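Local structure of 2-keto-3-deoxy-D-arabinonate dehydratase (Sulfolobus solfataricus, 2Q18) at residues Ile156-Arg168 / Ser181-Val195. The protein dehydrates 2-dehydro-3-deoxy-D-arabinonate to 2,5-dioxopentanoate in a pentose oxidation pathway, as a metal-dependent homotetrameric lyase of the FAH family. Residues are numbered along the deposited sequence; the frame is centred on the assembly and turned at random.
Sequences ILGYTIMDDVSAR and SKIYAGCCAFGPVIV. With PO4 (phosphate ion), chain B.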
loop_
_atom_site.group_PDB
_atom_site.type_symbol
_atom_site.label_atom_id
_atom_site.label_comp_id
_atom_site.label_asym_id
_atom_site.label_seq_id
_atom_site.Cartn_x
_atom_site.Cartn_y
_atom_site.Cartn_z
ATOM N N ILE A 156 12.339 -23.254 15.119
ATOM C CA ILE A 156 11.287 -24.033 14.461
ATOM C C ILE A 156 9.898 -23.538 14.871
ATOM O O ILE A 156 9.521 -23.597 16.042
ATOM C CB ILE A 156 11.449 -25.557 14.726
ATOM C CG1 ILE A 156 12.727 -26.072 14.044
ATOM C CG2 ILE A 156 10.220 -26.336 14.230
ATOM C CD1 ILE A 156 13.219 -27.430 14.543
ATOM N N LEU A 157 9.147 -23.041 13.893
ATOM C CA LEU A 157 7.799 -22.526 14.139
ATOM C C LEU A 157 6.730 -23.586 13.898
ATOM O O LEU A 157 5.584 -23.430 14.328
ATOM C CB LEU A 157 7.519 -21.314 13.250
ATOM C CG LEU A 157 8.427 -20.092 13.392
ATOM C CD1 LEU A 157 8.091 -19.067 12.313
ATOM C CD2 LEU A 157 8.305 -19.485 14.786
ATOM N N GLY A 158 7.104 -24.654 13.203
ATOM C CA GLY A 158 6.173 -25.736 12.923
ATOM C C GLY A 158 6.706 -26.738 11.926
ATOM O O GLY A 158 7.808 -26.565 11.392
ATOM N N TYR A 159 5.911 -27.782 11.679
ATOM C CA TYR A 159 6.278 -28.873 10.776
ATOM C C TYR A 159 5.238 -29.049 9.683
ATOM O O TYR A 159 4.057 -28.765 9.884
ATOM C CB TYR A 159 6.406 -30.199 11.540
ATOM C CG TYR A 159 7.472 -30.209 12.611
ATOM C CD1 TYR A 159 8.744 -30.715 12.346
ATOM C CD2 TYR A 159 7.209 -29.716 13.892
ATOM C CE1 TYR A 159 9.731 -30.730 13.328
ATOM C CE2 TYR A 159 8.192 -29.721 14.881
ATOM C CZ TYR A 159 9.449 -30.229 14.588
ATOM O OH TYR A 159 10.428 -30.244 15.552
ATOM N N THR A 160 5.688 -29.533 8.533
ATOM C CA THR A 160 4.811 -29.786 7.400
ATOM C C THR A 160 5.388 -30.923 6.545
ATOM O O THR A 160 6.519 -31.373 6.771
ATOM C CB THR A 160 4.574 -28.483 6.567
ATOM O OG1 THR A 160 3.429 -28.641 5.719
ATOM C CG2 THR A 160 5.799 -28.108 5.726
ATOM N N ILE A 161 4.602 -31.397 5.584
ATOM C CA ILE A 161 5.072 -32.381 4.612
ATOM C C ILE A 161 5.572 -31.616 3.399
ATOM O O ILE A 161 4.902 -30.699 2.941
ATOM C CB ILE A 161 3.924 -33.318 4.156
ATOM C CG1 ILE A 161 3.231 -33.960 5.362
ATOM C CG2 ILE A 161 4.439 -34.369 3.163
ATOM C CD1 ILE A 161 1.859 -34.556 5.045
ATOM N N MET A 162 6.737 -31.980 2.872
ATOM C CA MET A 162 7.188 -31.389 1.611
ATOM C C MET A 162 7.571 -32.464 0.608
ATOM O O MET A 162 8.155 -33.484 0.972
ATOM C CB MET A 162 8.356 -30.400 1.815
ATOM C CG MET A 162 8.859 -29.707 0.516
ATOM S SD MET A 162 9.871 -28.199 0.768
ATOM C CE MET A 162 8.565 -27.021 1.117
ATOM N N ASP A 163 7.240 -32.215 -0.654
ATOM C CA ASP A 163 7.719 -33.031 -1.758
ATOM C C ASP A 163 8.805 -32.247 -2.479
ATOM O O ASP A 163 8.524 -31.241 -3.131
ATOM C CB ASP A 163 6.560 -33.357 -2.711
ATOM C CG ASP A 163 6.948 -34.328 -3.824
ATOM O OD1 ASP A 163 8.144 -34.662 -3.970
ATOM O OD2 ASP A 163 6.034 -34.757 -4.566
ATOM N N ASP A 164 10.046 -32.709 -2.350
ATOM C CA ASP A 164 11.165 -32.150 -3.100
ATOM C C ASP A 164 11.227 -32.862 -4.451
ATOM O O ASP A 164 11.924 -33.867 -4.604
ATOM C CB ASP A 164 12.478 -32.307 -2.301
ATOM C CG ASP A 164 13.716 -31.825 -3.064
ATOM O OD1 ASP A 164 13.597 -31.327 -4.205
ATOM O OD2 ASP A 164 14.832 -31.954 -2.516
ATOM N N VAL A 165 10.490 -32.339 -5.425
ATOM C CA VAL A 165 10.399 -32.961 -6.748
ATOM C C VAL A 165 11.737 -32.796 -7.475
ATOM O O VAL A 165 12.225 -31.675 -7.658
ATOM C CB VAL A 165 9.226 -32.383 -7.587
ATOM C CG1 VAL A 165 9.012 -33.201 -8.852
ATOM C CG2 VAL A 165 7.933 -32.336 -6.766
ATOM N N SER A 166 12.320 -33.920 -7.887
ATOM C CA SER A 166 13.709 -33.944 -8.347
ATOM C C SER A 166 13.898 -34.658 -9.684
ATOM O O SER A 166 13.530 -35.827 -9.825
ATOM C CB SER A 166 14.589 -34.611 -7.291
ATOM O OG SER A 166 14.356 -34.060 -6.009
ATOM N N ALA A 167 14.482 -33.952 -10.652
ATOM C CA ALA A 167 14.857 -34.555 -11.928
ATOM C C ALA A 167 16.136 -35.370 -11.737
ATOM O O ALA A 167 17.242 -34.915 -12.052
ATOM C CB ALA A 167 15.030 -33.495 -12.990
ATOM N N ARG A 168 15.966 -36.575 -11.203
ATOM C CA ARG A 168 17.078 -37.435 -10.809
ATOM C C ARG A 168 18.051 -37.768 -11.942
ATOM O O ARG A 168 19.242 -37.975 -11.696
ATOM C CB ARG A 168 16.552 -38.717 -10.155
ATOM C CG ARG A 168 15.887 -38.514 -8.793
ATOM C CD ARG A 168 16.901 -38.212 -7.676
ATOM N NE ARG A 168 18.060 -39.104 -7.727
ATOM C CZ ARG A 168 18.074 -40.357 -7.278
ATOM N NH1 ARG A 168 16.989 -40.890 -6.724
ATOM N NH2 ARG A 168 19.177 -41.083 -7.383
ATOM N N SER A 181 17.929 -29.530 -11.738
ATOM C CA SER A 181 17.147 -30.708 -11.383
ATOM C C SER A 181 16.176 -30.431 -10.235
ATOM O O SER A 181 15.248 -31.215 -10.003
ATOM C CB SER A 181 18.074 -31.863 -11.010
ATOM O OG SER A 181 18.504 -31.757 -9.666
ATOM N N LYS A 182 16.395 -29.315 -9.536
ATOM C CA LYS A 182 15.673 -29.001 -8.297
ATOM C C LYS A 182 14.761 -27.777 -8.370
ATOM O O LYS A 182 13.760 -27.727 -7.661
ATOM C CB LYS A 182 16.661 -28.791 -7.143
ATOM C CG LYS A 182 17.403 -30.040 -6.682
ATOM C CD LYS A 182 16.558 -30.888 -5.762
ATOM C CE LYS A 182 17.357 -32.056 -5.217
ATOM N NZ LYS A 182 16.502 -32.918 -4.351
ATOM N N ILE A 183 15.120 -26.796 -9.198
ATOM C CA ILE A 183 14.473 -25.474 -9.179
ATOM C C ILE A 183 13.783 -25.155 -10.503
ATOM O O ILE A 183 14.442 -24.905 -11.514
ATOM C CB ILE A 183 15.479 -24.320 -8.831
ATOM C CG1 ILE A 183 16.380 -24.701 -7.645
ATOM C CG2 ILE A 183 14.726 -23.006 -8.546
ATOM C CD1 ILE A 183 17.612 -23.793 -7.468
ATOM N N TYR A 184 12.451 -25.151 -10.477
ATOM C CA TYR A 184 11.627 -24.889 -11.660
ATOM C C TYR A 184 10.155 -24.770 -11.237
ATOM O O TYR A 184 9.819 -25.056 -10.088
ATOM C CB TYR A 184 11.824 -25.991 -12.721
ATOM C CG TYR A 184 11.516 -27.392 -12.232
ATOM C CD1 TYR A 184 10.238 -27.932 -12.378
ATOM C CD2 TYR A 184 12.499 -28.178 -11.630
ATOM C CE1 TYR A 184 9.942 -29.215 -11.923
ATOM C CE2 TYR A 184 12.213 -29.467 -11.175
ATOM C CZ TYR A 184 10.930 -29.975 -11.331
ATOM O OH TYR A 184 10.623 -31.245 -10.894
ATOM N N ALA A 185 9.285 -24.333 -12.148
ATOM C CA ALA A 185 7.867 -24.172 -11.816
ATOM C C ALA A 185 7.260 -25.513 -11.418
ATOM O O ALA A 185 7.331 -26.480 -12.177
ATOM C CB ALA A 185 7.099 -23.559 -12.985
ATOM N N GLY A 186 6.690 -25.568 -10.217
ATOM C CA GLY A 186 6.088 -26.793 -9.696
ATOM C C GLY A 186 7.072 -27.832 -9.184
ATOM O O GLY A 186 6.735 -29.017 -9.099
ATOM N N CYS A 187 8.279 -27.394 -8.817
ATOM C CA CYS A 187 9.336 -28.304 -8.353
ATOM C C CYS A 187 9.140 -28.732 -6.903
ATOM O O CYS A 187 9.877 -29.580 -6.385
ATOM C CB CYS A 187 10.701 -27.637 -8.492
ATOM S SG CYS A 187 10.942 -26.211 -7.374
ATOM N N CYS A 188 8.141 -28.148 -6.253
ATOM C CA CYS A 188 8.028 -28.233 -4.811
ATOM C C CYS A 188 6.569 -28.166 -4.359
ATOM O O CYS A 188 5.816 -27.317 -4.834
ATOM C CB CYS A 188 8.815 -27.057 -4.210
ATOM S SG CYS A 188 8.880 -27.055 -2.462
ATOM N N ALA A 189 6.180 -29.049 -3.437
ATOM C CA ALA A 189 4.833 -29.032 -2.862
ATOM C C ALA A 189 4.877 -29.212 -1.357
ATOM O O ALA A 189 5.719 -29.948 -0.850
ATOM C CB ALA A 189 3.966 -30.117 -3.483
ATOM N N PHE A 190 3.966 -28.557 -0.640
ATOM C CA PHE A 190 3.915 -28.714 0.814
ATOM C C PHE A 190 2.539 -28.478 1.418
ATOM O O PHE A 190 1.698 -27.796 0.839
ATOM C CB PHE A 190 4.990 -27.857 1.520
ATOM C CG PHE A 190 4.708 -26.376 1.506
ATOM C CD1 PHE A 190 4.102 -25.761 2.600
ATOM C CD2 PHE A 190 5.069 -25.597 0.413
ATOM C CE1 PHE A 190 3.844 -24.384 2.595
ATOM C CE2 PHE A 190 4.812 -24.223 0.399
ATOM C CZ PHE A 190 4.198 -23.621 1.492
ATOM N N GLY A 191 2.338 -29.041 2.605
ATOM C CA GLY A 191 1.066 -28.971 3.302
ATOM C C GLY A 191 0.600 -30.357 3.715
ATOM O O GLY A 191 1.428 -31.248 3.928
ATOM N N PRO A 192 -0.728 -30.559 3.829
ATOM C CA PRO A 192 -1.783 -29.562 3.599
ATOM C C PRO A 192 -1.891 -28.545 4.735
ATOM O O PRO A 192 -2.589 -27.536 4.599
ATOM C CB PRO A 192 -3.065 -30.404 3.509
ATOM C CG PRO A 192 -2.759 -31.671 4.221
ATOM C CD PRO A 192 -1.272 -31.881 4.202
ATOM N N VAL A 193 -1.205 -28.824 5.839
ATOM C CA VAL A 193 -1.194 -27.958 7.010
ATOM C C VAL A 193 0.231 -27.704 7.489
ATOM O O VAL A 193 1.162 -28.438 7.138
ATOM C CB VAL A 193 -2.001 -28.564 8.198
ATOM C CG1 VAL A 193 -3.498 -28.620 7.886
ATOM C CG2 VAL A 193 -1.466 -29.955 8.583
ATOM N N ILE A 194 0.397 -26.660 8.292
ATOM C CA ILE A 194 1.587 -26.528 9.119
ATOM C C ILE A 194 1.147 -26.786 10.547
ATOM O O ILE A 194 0.206 -26.159 11.033
ATOM C CB ILE A 194 2.234 -25.136 8.997
ATOM C CG1 ILE A 194 2.807 -24.945 7.588
ATOM C CG2 ILE A 194 3.335 -24.951 10.058
ATOM C CD1 ILE A 194 2.955 -23.503 7.193
ATOM N N VAL A 195 1.808 -27.726 11.211
ATOM C CA VAL A 195 1.476 -28.022 12.596
ATOM C C VAL A 195 2.467 -27.315 13.509
ATOM O O VAL A 195 3.668 -27.293 13.235
ATOM C CB VAL A 195 1.409 -29.555 12.891
ATOM C CG1 VAL A 195 0.505 -30.263 11.871
ATOM C CG2 VAL A 195 2.800 -30.192 12.912
HETATM P P PO4 B . 20.232 -34.403 -3.171
HETATM O O1 PO4 B . 18.790 -34.634 -3.558
HETATM O O2 PO4 B . 20.634 -33.009 -3.566
HETATM O O3 PO4 B . 20.354 -34.591 -1.683
HETATM O O4 PO4 B . 21.127 -35.396 -3.865
#
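Lys182 reaches Asp164 at about a right angle, its NZ meeting OD2 at 2.7 Å in a salt bridge that comes from above the carboxylate plane, 42° out of it. The chain bends at chi2 (-80°) and then runs extended, which places NZ where it also donates to Ser166 OG (2.9 Å) and to O1 of a phosphate probably taken up from the crystallisation liquor (3.0 Å). Ser166 OG in turn donates to Asp164 O from above the carbonyl plane, so this hydroxyl links the lysine to the backbone carbonyl of the magnesium ligand Asp164 itself. Glu143 also pairs with Lys182, while Lys118 takes Asp164 OD1.

Behind this site, strands 156-164 and 188-191 run antiparallel, with Asp163 and Ala189 a hydrogen-bonded pair. Met162, with CG anti to the backbone N (chi1 -178°), bends at its thioether: SD lies 3.6 Å from Cys188 SG, and CE packs against Phe190 CB (3.7 Å). Thr160 OG1 donates to Val193 O (2.7 Å), just past the corner at cis-Pro192. Next to Asp164, Val165 CG1 abuts Tyr184 OH, which bonds to Ala132 O.

Replacing Lys182 with a methionine would probably leave Asp164 OD2 without its cationic mate beside the like-charged Glu143. The pairing thus joins an experimentally identified magnesium ligand to a substrate-binding lysine, whose hold on phosphate is consistent with an anion-binding role.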